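Long-range contacts in Chains: A (Unidentified, PDB 6ZM9), which cleaves S-adenosyl methionine as a phage-encoded SAM lyase, here caught with S-methyl-5'-thioadenosine and a proline bound: residues Glu4-Gly9 / Ile77-Leu82; Val17-Gly22 / Asn70-Ile75; Gly56-Gln61 / Gln104-Val109. One frame throughout, in Å; residues are numbered along the deposited sequence.

From the N terminus, strand 2-5 and the glycines after it lean on the loop that follows strand 66-77. This is contact 1, which closes the longest of the three loops, far from the chain's centre and on the opposite side from contacts 2 and 3. Contact 2 lies within that loop and pairs strand 11-21 with strand 66-77. Contact 3 starts inside both loops, at the end of strand 49-59, and reaches forward to the start of strand 106-113, so it crosses the other two. Contacts 2 and 3 touch the same methylthioadenosine and proline, and N20 O probably accepts a hydrogen bond from Q104 NE2. Contact 1 reaches a second methylthioadenosine.

Contact 1: Glu4-Gly9 / Ile77-Leu82; sequences ERLGGG and IDLEGL. With MTA (5'-deoxy-5'-methylthioadenosine), chain F.
L6 lays its side chain against the backbone of D78 and the side chain of L79. The second segment is the loop between strand 66-77 and helix 84-101, shaped by an Asx turn at D78. D78 OD1 accepts from E80 N, met from above the carboxylate plane, while OD2 takes L82 N on its syn lone pair at 2.8 Å. With CG anti to the backbone N (chi1 177°), the L6 side chain reaches toward the loop, and L6 CD2 comes to 3.2 Å from D78 O. CD2 also touches I77 CG2, and CD1 lies against L79 CA. The L6 and L79 side chains cross at about a right angle, and L6 CD2 lies 3.9 Å from L79 CD2. The other branch turns to the ligand: L79 CD1 lies 3.5 Å from N6 of the methylthioadenosine. I77 holds the same adenine by its backbone, with I77 N donating to N1 and N6 donating to I77 O at 2.8 Å. S50 of the same chain and E69 and S71 of a second subunit also bond this ligand, so the site lies between two chains. Strand 2-5 joins a strand of that subunit. G8 CA lies 4.2 Å from G81 CA. One water donates to G7 O and D78 O and accepts from G81 N. A second water accepts from G9 N at 2.6 Å and donates to L82 O.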
loop_
_atom_site.group_PDB
_atom_site.type_symbol
_atom_site.label_atom_id
_atom_site.label_comp_id
_atom_site.label_asym_id
_atom_site.label_seq_id
_atom_site.Cartn_x
_atom_site.Cartn_y
_atom_site.Cartn_z
ATOM N N GLU A 4 -2.681 0.997 22.577
ATOM C CA GLU A 4 -1.490 0.228 22.950
ATOM C C GLU A 4 -0.408 0.342 21.890
ATOM O O GLU A 4 -0.639 0.040 20.713
ATOM C CB GLU A 4 -1.750 -1.237 23.319
ATOM C CG GLU A 4 -2.655 -2.002 22.420
ATOM C CD GLU A 4 -3.965 -2.349 23.109
ATOM O OE1 GLU A 4 -4.055 -3.457 23.689
ATOM O OE2 GLU A 4 -4.892 -1.509 23.093
ATOM N N ARG A 5 0.770 0.768 22.321
ATOM C CA ARG A 5 1.906 0.954 21.426
ATOM C C ARG A 5 2.577 -0.381 21.200
ATOM O O ARG A 5 2.832 -1.133 22.149
ATOM C CB ARG A 5 2.929 1.901 22.047
ATOM C CG ARG A 5 2.658 3.361 21.780
ATOM C CD ARG A 5 3.729 4.276 22.385
ATOM N NE ARG A 5 3.468 5.668 22.016
ATOM C CZ ARG A 5 2.503 6.428 22.536
ATOM N NH1 ARG A 5 1.695 5.956 23.481
ATOM N NH2 ARG A 5 2.348 7.674 22.102
ATOM N N LEU A 6 2.915 -0.696 19.981
ATOM C CA LEU A 6 3.386 -2.010 19.697
ATOM C C LEU A 6 4.799 -2.270 20.069
ATOM O O LEU A 6 5.692 -1.455 19.790
ATOM C CB LEU A 6 3.201 -2.306 18.206
ATOM C CG LEU A 6 3.723 -3.659 17.715
ATOM C CD1 LEU A 6 2.973 -4.799 18.386
ATOM C CD2 LEU A 6 3.616 -3.759 16.201
ATOM N N GLY A 7 5.054 -3.481 20.595
ATOM C CA GLY A 7 6.327 -3.912 21.073
ATOM C C GLY A 7 7.179 -4.563 20.013
ATOM O O GLY A 7 6.711 -4.996 18.959
ATOM N N GLY A 8 8.463 -4.617 20.320
ATOM C CA GLY A 8 9.433 -5.235 19.452
ATOM C C GLY A 8 10.183 -4.239 18.593
ATOM O O GLY A 8 10.153 -3.018 18.790
ATOM N N GLY A 9 10.880 -4.803 17.613
ATOM C CA GLY A 9 11.756 -4.071 16.734
ATOM C C GLY A 9 11.068 -3.396 15.584
ATOM O O GLY A 9 11.734 -2.781 14.746
ATOM N N ILE A 77 2.394 -6.890 9.370
ATOM C CA ILE A 77 2.983 -6.167 10.490
ATOM C C ILE A 77 3.207 -7.171 11.616
ATOM O O ILE A 77 2.279 -7.889 11.999
ATOM C CB ILE A 77 2.069 -5.012 10.944
ATOM C CG1 ILE A 77 1.818 -4.037 9.785
ATOM C CG2 ILE A 77 2.683 -4.337 12.177
ATOM C CD1 ILE A 77 0.767 -3.040 10.072
ATOM N N ASP A 78 4.434 -7.251 12.138
ATOM C CA ASP A 78 4.712 -8.206 13.208
ATOM C C ASP A 78 4.077 -7.690 14.494
ATOM O O ASP A 78 4.463 -6.626 14.983
ATOM C CB ASP A 78 6.223 -8.356 13.403
ATOM C CG ASP A 78 6.582 -9.283 14.553
ATOM O OD1 ASP A 78 5.749 -10.160 14.878
ATOM O OD2 ASP A 78 7.703 -9.141 15.124
ATOM N N LEU A 79 3.107 -8.431 15.036
ATOM C CA LEU A 79 2.486 -8.103 16.311
ATOM C C LEU A 79 2.997 -8.963 17.464
ATOM O O LEU A 79 2.507 -8.809 18.587
ATOM C CB LEU A 79 0.950 -8.251 16.219
ATOM C CG LEU A 79 0.257 -7.450 15.122
ATOM C CD1 LEU A 79 -1.259 -7.553 15.114
ATOM C CD2 LEU A 79 0.607 -5.979 15.219
ATOM N N GLU A 80 3.963 -9.854 17.219
ATOM C CA GLU A 80 4.424 -10.789 18.236
ATOM C C GLU A 80 5.817 -10.488 18.764
ATOM O O GLU A 80 6.339 -11.267 19.573
ATOM C CB GLU A 80 4.434 -12.215 17.679
ATOM C CG GLU A 80 3.084 -12.713 17.254
ATOM C CD GLU A 80 3.130 -14.173 16.876
ATOM O OE1 GLU A 80 2.804 -15.022 17.725
ATOM O OE2 GLU A 80 3.519 -14.480 15.738
ATOM N N GLY A 81 6.449 -9.413 18.304
ATOM C CA GLY A 81 7.758 -9.033 18.794
ATOM C C GLY A 81 8.832 -10.062 18.527
ATOM O O GLY A 81 9.597 -10.420 19.430
ATOM N N LEU A 82 8.908 -10.543 17.292
ATOM C CA LEU A 82 9.906 -11.529 16.932
ATOM C C LEU A 82 11.261 -10.857 16.753
ATOM O O LEU A 82 11.367 -9.649 16.526
ATOM C CB LEU A 82 9.530 -12.221 15.625
ATOM C CG LEU A 82 8.166 -12.926 15.566
ATOM C CD1 LEU A 82 8.010 -13.602 14.188
ATOM C CD2 LEU A 82 7.999 -13.902 16.717
HETATM C CS MTA F . -7.018 -4.981 13.194
HETATM S "S5'" MTA F . -8.149 -6.057 12.373
HETATM C "C5'" MTA F . -8.564 -5.073 10.923
HETATM C "C4'" MTA F . -7.704 -5.314 9.698
HETATM O "O4'" MTA F . -6.334 -5.024 10.022
HETATM C "C2'" MTA F . -6.383 -6.714 8.323
HETATM O "O2'" MTA F . -6.670 -6.127 7.064
HETATM C "C3'" MTA F . -7.681 -6.735 9.137
HETATM O "O3'" MTA F . -8.822 -7.049 8.356
HETATM C "C1'" MTA F . -5.494 -5.789 9.168
HETATM N N9 MTA F . -4.527 -6.507 9.983
HETATM C C8 MTA F . -4.699 -7.070 11.222
HETATM N N7 MTA F . -3.605 -7.565 11.749
HETATM C C5 MTA F . -2.637 -7.317 10.783
HETATM C C6 MTA F . -1.244 -7.525 10.755
HETATM N N6 MTA F . -0.541 -8.054 11.766
HETATM N N1 MTA F . -0.572 -7.112 9.652
HETATM C C2 MTA F . -1.256 -6.529 8.660
HETATM N N3 MTA F . -2.556 -6.262 8.585
HETATM C C4 MTA F . -3.201 -6.681 9.686
HETATM O O HOH W 1 6.012 -6.854 17.216
HETATM O O HOH W 2 10.338 -7.276 17.308
#

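Contact 2: Val17-Gly22 / Asn70-Ile75; sequences VGLNVG and NSVQII. With PRO (proline), chain E; MTA (5'-deoxy-5'-methylthioadenosine), chain B.
V17 and V72 form an antiparallel hydrogen-bonded pair. V17 N donates to V72 O at 2.9 Å, nearly straight (169°), and V72 N returns a bond to V17 O. A third bond, from L19 N to N70 O at 3.0 Å, is more bent, at 135°. Between these bonds lies the non-hydrogen-bonded pair of G18 and S71. S71 OG stands between the backbone N and the carbonyl carbon (chi1 64°). There S71 OG shares a hydrogen bond of 2.8 Å with O2' of the methylthioadenosine, and either oxygen could be the donor. Q54 NE2 also bonds this hydroxyl and so helps fix it as a support for the ribose. Farther along, a water donates to N20 OD1 and accepts from N70 N, joining the segments where the strands part. The N20 amide is steadied close by, since ND2 donates to G22 O. The backbone from N20 to G22 takes the bound proline: N20 O accepts from its N, and G22 N donates to its O at 2.8 Å. Because G18 has no side chain, proline CD can lie 4.1 Å from G18 CA, in space that a CB would claim. The opposite face of the pair is apolar. L19 crosses V72 obliquely, with L19 CD1 4.0 Å from V72 CG2, and the same CD1 meets N70 CB. V17 CG2 lies 4.2 Å from I74 CD1. Helices 29-43 and 84-101 cover this face. The contact is a strand pair in the antiparallel sheet, between strands 11-21 and 66-77, with one face packed on helices and the other lining the ligand pocket.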
loop_
_atom_site.group_PDB
_atom_site.type_symbol
_atom_site.label_atom_id
_atom_site.label_comp_id
_atom_site.label_asym_id
_atom_site.label_seq_id
_atom_site.Cartn_x
_atom_site.Cartn_y
_atom_site.Cartn_z
ATOM N N VAL A 17 2.789 -11.375 -5.150
ATOM C CA VAL A 17 2.533 -12.680 -5.763
ATOM C C VAL A 17 1.585 -12.483 -6.941
ATOM O O VAL A 17 0.458 -12.011 -6.748
ATOM C CB VAL A 17 1.877 -13.674 -4.781
ATOM C CG1 VAL A 17 1.810 -15.066 -5.417
ATOM C CG2 VAL A 17 2.596 -13.737 -3.445
ATOM N N GLY A 18 2.009 -12.888 -8.133
ATOM C CA GLY A 18 1.143 -12.851 -9.288
ATOM C C GLY A 18 0.191 -14.034 -9.376
ATOM O O GLY A 18 0.374 -15.081 -8.744
ATOM N N LEU A 19 -0.852 -13.859 -10.194
ATOM C CA LEU A 19 -1.942 -14.821 -10.309
ATOM C C LEU A 19 -2.055 -15.405 -11.706
ATOM O O LEU A 19 -2.908 -16.277 -11.936
ATOM C CB LEU A 19 -3.270 -14.189 -9.882
ATOM C CG LEU A 19 -3.267 -13.677 -8.434
ATOM C CD1 LEU A 19 -4.552 -12.941 -8.159
ATOM C CD2 LEU A 19 -3.061 -14.785 -7.428
ATOM N N ASN A 20 -1.222 -14.959 -12.642
ATOM C CA ASN A 20 -1.084 -15.617 -13.926
ATOM C C ASN A 20 -0.027 -16.705 -13.815
ATOM O O ASN A 20 0.924 -16.591 -13.034
ATOM C CB ASN A 20 -0.532 -14.650 -14.977
ATOM C CG ASN A 20 -1.602 -13.983 -15.818
ATOM O OD1 ASN A 20 -2.714 -13.720 -15.363
ATOM N ND2 ASN A 20 -1.235 -13.641 -17.051
ATOM N N VAL A 21 -0.156 -17.724 -14.655
ATOM C CA VAL A 21 0.932 -18.647 -14.966
ATOM C C VAL A 21 1.303 -18.344 -16.412
ATOM O O VAL A 21 0.513 -18.606 -17.328
ATOM C CB VAL A 21 0.527 -20.107 -14.752
ATOM C CG1 VAL A 21 1.681 -21.000 -15.150
ATOM C CG2 VAL A 21 0.118 -20.341 -13.286
ATOM N N GLY A 22 2.442 -17.693 -16.608
ATOM C CA GLY A 22 2.758 -17.176 -17.932
ATOM C C GLY A 22 1.701 -16.179 -18.368
ATOM O O GLY A 22 1.367 -15.243 -17.635
ATOM N N ASN A 70 -3.535 -10.046 -12.788
ATOM C CA ASN A 70 -3.930 -9.771 -11.419
ATOM C C ASN A 70 -2.821 -10.253 -10.489
ATOM O O ASN A 70 -2.141 -11.237 -10.774
ATOM C CB ASN A 70 -5.211 -10.516 -11.067
ATOM C CG ASN A 70 -6.407 -10.023 -11.836
ATOM O OD1 ASN A 70 -6.480 -8.866 -12.259
ATOM N ND2 ASN A 70 -7.385 -10.899 -11.991
ATOM N N SER A 71 -2.627 -9.542 -9.382
ATOM C CA SER A 71 -1.634 -9.943 -8.404
ATOM C C SER A 71 -2.114 -9.554 -7.012
ATOM O O SER A 71 -3.166 -8.933 -6.840
ATOM C CB SER A 71 -0.253 -9.357 -8.705
ATOM O OG SER A 71 -0.276 -7.950 -8.617
ATOM N N VAL A 72 -1.333 -9.954 -6.008
ATOM C CA VAL A 72 -1.674 -9.732 -4.610
ATOM C C VAL A 72 -0.458 -9.144 -3.921
ATOM O O VAL A 72 0.658 -9.652 -4.082
ATOM C CB VAL A 72 -2.091 -11.030 -3.888
ATOM C CG1 VAL A 72 -2.463 -10.748 -2.423
ATOM C CG2 VAL A 72 -3.234 -11.684 -4.624
ATOM N N GLN A 73 -0.673 -8.083 -3.157
ATOM C CA GLN A 73 0.321 -7.572 -2.225
ATOM C C GLN A 73 -0.088 -7.991 -0.815
ATOM O O GLN A 73 -1.152 -7.588 -0.328
ATOM C CB GLN A 73 0.425 -6.050 -2.346
ATOM C CG GLN A 73 1.417 -5.440 -1.368
ATOM C CD GLN A 73 1.415 -3.928 -1.324
ATOM O OE1 GLN A 73 1.952 -3.342 -0.389
ATOM N NE2 GLN A 73 0.875 -3.295 -2.353
ATOM N N ILE A 74 0.752 -8.799 -0.172
ATOM C CA ILE A 74 0.537 -9.231 1.205
ATOM C C ILE A 74 1.289 -8.270 2.108
ATOM O O ILE A 74 2.488 -8.036 1.903
ATOM C CB ILE A 74 1.046 -10.671 1.419
ATOM C CG1 ILE A 74 0.499 -11.621 0.352
ATOM C CG2 ILE A 74 0.685 -11.147 2.842
ATOM C CD1 ILE A 74 1.048 -13.045 0.452
ATOM N N ILE A 75 0.593 -7.706 3.097
ATOM C CA ILE A 75 1.179 -6.758 4.044
ATOM C C ILE A 75 1.145 -7.416 5.417
ATOM O O ILE A 75 0.066 -7.755 5.920
ATOM C CB ILE A 75 0.417 -5.424 4.062
ATOM C CG1 ILE A 75 0.392 -4.810 2.664
ATOM C CG2 ILE A 75 1.028 -4.474 5.080
ATOM C CD1 ILE A 75 -0.576 -3.642 2.512
HETATM N N PRO E . 3.052 -14.212 -12.730
HETATM C CA PRO E . 3.504 -14.751 -14.012
HETATM C C PRO E . 4.345 -16.009 -13.879
HETATM O O PRO E . 4.367 -16.849 -14.790
HETATM C CB PRO E . 4.379 -13.624 -14.556
HETATM C CG PRO E . 4.797 -12.854 -13.285
HETATM C CD PRO E . 4.107 -13.401 -12.106
HETATM O OXT PRO E . 5.034 -16.186 -12.876
HETATM C CS MTA B . 7.178 -10.512 -9.281
HETATM S "S5'" MTA B . 5.857 -10.620 -10.445
HETATM C "C5'" MTA B . 4.429 -10.553 -9.348
HETATM C "C4'" MTA B . 3.866 -9.170 -9.089
HETATM O "O4'" MTA B . 4.887 -8.351 -8.496
HETATM C "C2'" MTA B . 3.409 -6.948 -9.757
HETATM O "O2'" MTA B . 2.206 -6.740 -9.036
HETATM C "C3'" MTA B . 3.385 -8.378 -10.304
HETATM O "O3'" MTA B . 2.106 -8.777 -10.764
HETATM C "C1'" MTA B . 4.615 -6.991 -8.807
HETATM N N9 MTA B . 5.815 -6.391 -9.372
HETATM C C8 MTA B . 6.752 -6.961 -10.196
HETATM N N7 MTA B . 7.782 -6.192 -10.459
HETATM C C5 MTA B . 7.501 -5.023 -9.761
HETATM C C6 MTA B . 8.232 -3.836 -9.558
HETATM N N6 MTA B . 9.455 -3.610 -10.059
HETATM N N1 MTA B . 7.678 -2.888 -8.762
HETATM C C2 MTA B . 6.483 -3.127 -8.209
HETATM N N3 MTA B . 5.717 -4.210 -8.309
HETATM C C4 MTA B . 6.283 -5.132 -9.103
HETATM O O HOH W 3 -4.411 -12.697 -13.662
#

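Contact 3: Gly56-Gln61 / Gln104-Val109; sequences GVYTEQ and QESVIV. With PRO (proline), chain E; MTA (5'-deoxy-5'-methylthioadenosine), chain B.
E60 and E105 have the nearest backbones, their CA atoms 7.8 Å apart, so the segments do not pair as strands and side chains bridge them. E105 does most of this. Its CG is anti to the backbone N (chi1 -172°), and beyond CG the chain is extended. OE1 accepts from Y58 OH at the edge of the ring and in its plane. The modelled OH to OE1 length is very short, and E105 is deposited in two conformers, so the length is doubtful. The ring and carboxylate planes are 67° apart. In this conformer Q61 N also donates to OE1, on its syn side, at 3.2 Å and 169°. OE1 thus appears to take both donors, while OE2 makes a salt bridge with R62. S106 CB packs 3.4 Å from Y58 OH. The Y58 ring also meets both ligands obliquely: proline CG lies near CD2, and the methylthioadenosine S5' lies 3.5 Å from CD1. E105 N donates to proline OXT at 2.9 Å, in an almost straight bond. Beside it, Q104 OE1 is 2.7 Å from the proline N. I108 CD1 touches the adenine, 3.6 Å from N7. V57 pairs in a beta ladder with a strand of a third subunit, whose S50 and I77 also bind this methylthioadenosine. The two segments form part of one side of the ligand pocket of this SAM lyase. The proline beside the sulphur is consistent with a place for the amino-acid part of the substrate.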
loop_
_atom_site.group_PDB
_atom_site.type_symbol
_atom_site.label_atom_id
_atom_site.label_comp_id
_atom_site.label_asym_id
_atom_site.label_seq_id
_atom_site.Cartn_x
_atom_site.Cartn_y
_atom_site.Cartn_z
ATOM N N GLY A 56 -0.801 -6.067 -12.016
ATOM C CA GLY A 56 0.645 -6.084 -12.021
ATOM C C GLY A 56 1.178 -6.224 -13.429
ATOM O O GLY A 56 0.562 -6.836 -14.300
ATOM N N VAL A 57 2.366 -5.660 -13.629
ATOM C CA VAL A 57 3.097 -5.743 -14.885
ATOM C C VAL A 57 4.467 -6.318 -14.564
ATOM O O VAL A 57 5.152 -5.826 -13.655
ATOM C CB VAL A 57 3.218 -4.357 -15.540
ATOM C CG1 VAL A 57 4.088 -4.392 -16.772
ATOM C CG2 VAL A 57 1.836 -3.813 -15.869
ATOM N N TYR A 58 4.859 -7.357 -15.302
ATOM C CA TYR A 58 6.105 -8.071 -15.089
ATOM C C TYR A 58 6.719 -8.481 -16.416
ATOM O O TYR A 58 6.026 -8.979 -17.302
ATOM C CB TYR A 58 5.833 -9.317 -14.272
ATOM C CG TYR A 58 6.999 -10.258 -14.070
ATOM C CD1 TYR A 58 7.974 -9.979 -13.124
ATOM C CD2 TYR A 58 7.117 -11.414 -14.809
ATOM C CE1 TYR A 58 9.040 -10.853 -12.902
ATOM C CE2 TYR A 58 8.169 -12.300 -14.588
ATOM C CZ TYR A 58 9.139 -12.000 -13.643
ATOM O OH TYR A 58 10.195 -12.863 -13.409
ATOM N N THR A 59 8.034 -8.311 -16.533
ATOM C CA THR A 59 8.768 -8.759 -17.705
ATOM C C THR A 59 9.360 -10.129 -17.412
ATOM O O THR A 59 10.195 -10.266 -16.509
ATOM C CB THR A 59 9.878 -7.776 -18.067
ATOM O OG1 THR A 59 9.308 -6.494 -18.332
ATOM C CG2 THR A 59 10.622 -8.263 -19.315
ATOM N N GLU A 60 8.934 -11.141 -18.164
ATOM C CA GLU A 60 9.470 -12.481 -17.979
ATOM C C GLU A 60 10.959 -12.493 -18.295
ATOM O O GLU A 60 11.391 -11.987 -19.332
ATOM C CB GLU A 60 8.766 -13.481 -18.891
ATOM C CG GLU A 60 7.306 -13.663 -18.586
ATOM C CD GLU A 60 6.688 -14.770 -19.399
ATOM O OE1 GLU A 60 7.406 -15.401 -20.205
ATOM O OE2 GLU A 60 5.482 -15.016 -19.221
ATOM N N GLN A 61 11.733 -13.120 -17.412
ATOM C CA GLN A 61 13.180 -12.987 -17.479
ATOM C C GLN A 61 13.783 -13.749 -18.650
ATOM O O GLN A 61 14.763 -13.288 -19.247
ATOM C CB GLN A 61 13.792 -13.439 -16.157
ATOM C CG GLN A 61 13.290 -12.638 -14.969
ATOM C CD GLN A 61 13.621 -13.294 -13.646
ATOM O OE1 GLN A 61 13.867 -14.503 -13.584
ATOM N NE2 GLN A 61 13.627 -12.502 -12.575
ATOM N N GLN A 104 4.988 -19.744 -9.793
ATOM C CA GLN A 104 5.454 -18.438 -10.239
ATOM C C GLN A 104 6.932 -18.421 -10.609
ATOM O O GLN A 104 7.759 -19.101 -10.003
ATOM C CB GLN A 104 5.222 -17.398 -9.137
ATOM C CG GLN A 104 3.760 -17.198 -8.819
ATOM C CD GLN A 104 3.039 -16.583 -9.981
ATOM O OE1 GLN A 104 3.304 -15.440 -10.348
ATOM N NE2 GLN A 104 2.132 -17.334 -10.582
ATOM N N GLU A 105 7.262 -17.566 -11.578
ATOM C CA GLU A 105 8.658 -17.352 -11.937
ATOM C C GLU A 105 9.390 -16.577 -10.852
ATOM O O GLU A 105 10.558 -16.861 -10.557
ATOM C CB GLU A 105 8.799 -16.610 -13.265
ATOM C CG GLU A 105 10.254 -16.575 -13.710
ATOM C CD GLU A 105 10.488 -15.816 -14.993
ATOM O OE1 GLU A 105 10.138 -14.622 -15.077
ATOM O OE2 GLU A 105 11.056 -16.424 -15.913
ATOM N N SER A 106 8.730 -15.582 -10.261
ATOM C CA SER A 106 9.345 -14.679 -9.296
ATOM C C SER A 106 8.306 -14.227 -8.280
ATOM O O SER A 106 7.178 -13.910 -8.672
ATOM C CB SER A 106 9.820 -13.430 -10.053
ATOM O OG SER A 106 10.504 -12.508 -9.225
ATOM N N VAL A 107 8.705 -14.132 -7.009
ATOM C CA VAL A 107 7.942 -13.489 -5.941
ATOM C C VAL A 107 8.867 -12.452 -5.316
ATOM O O VAL A 107 10.038 -12.744 -5.048
ATOM C CB VAL A 107 7.467 -14.516 -4.895
ATOM C CG1 VAL A 107 7.000 -13.865 -3.609
ATOM C CG2 VAL A 107 6.335 -15.362 -5.470
ATOM N N ILE A 108 8.368 -11.240 -5.082
ATOM C CA ILE A 108 9.172 -10.186 -4.462
ATOM C C ILE A 108 8.820 -10.082 -2.985
ATOM O O ILE A 108 7.638 -10.035 -2.623
ATOM C CB ILE A 108 8.971 -8.827 -5.162
ATOM C CG1 ILE A 108 9.473 -8.897 -6.599
ATOM C CG2 ILE A 108 9.664 -7.724 -4.365
ATOM C CD1 ILE A 108 9.059 -7.697 -7.440
ATOM N N VAL A 109 9.847 -10.013 -2.137
ATOM C CA VAL A 109 9.700 -9.871 -0.693
ATOM C C VAL A 109 10.486 -8.641 -0.256
ATOM O O VAL A 109 11.664 -8.489 -0.603
ATOM C CB VAL A 109 10.220 -11.117 0.046
ATOM C CG1 VAL A 109 10.189 -10.890 1.549
ATOM C CG2 VAL A 109 9.413 -12.330 -0.321
HETATM N N PRO E . 3.052 -14.212 -12.730
HETATM C CA PRO E . 3.504 -14.751 -14.012
HETATM C C PRO E . 4.345 -16.009 -13.879
HETATM O O PRO E . 4.367 -16.849 -14.790
HETATM C CB PRO E . 4.379 -13.624 -14.556
HETATM C CG PRO E . 4.797 -12.854 -13.285
HETATM C CD PRO E . 4.107 -13.401 -12.106
HETATM O OXT PRO E . 5.034 -16.186 -12.876
HETATM C CS MTA B . 7.178 -10.512 -9.281
HETATM S "S5'" MTA B . 5.857 -10.620 -10.445
HETATM C "C5'" MTA B . 4.429 -10.553 -9.348
HETATM C "C4'" MTA B . 3.866 -9.170 -9.089
HETATM O "O4'" MTA B . 4.887 -8.351 -8.496
HETATM C "C2'" MTA B . 3.409 -6.948 -9.757
HETATM O "O2'" MTA B . 2.206 -6.740 -9.036
HETATM C "C3'" MTA B . 3.385 -8.378 -10.304
HETATM O "O3'" MTA B . 2.106 -8.777 -10.764
HETATM C "C1'" MTA B . 4.615 -6.991 -8.807
HETATM N N9 MTA B . 5.815 -6.391 -9.372
HETATM C C8 MTA B . 6.752 -6.961 -10.196
HETATM N N7 MTA B . 7.782 -6.192 -10.459
HETATM C C5 MTA B . 7.501 -5.023 -9.761
HETATM C C6 MTA B . 8.232 -3.836 -9.558
HETATM N N6 MTA B . 9.455 -3.610 -10.059
HETATM N N1 MTA B . 7.678 -2.888 -8.762
HETATM C C2 MTA B . 6.483 -3.127 -8.209
HETATM N N3 MTA B . 5.717 -4.210 -8.309
HETATM C C4 MTA B . 6.283 -5.132 -9.103
#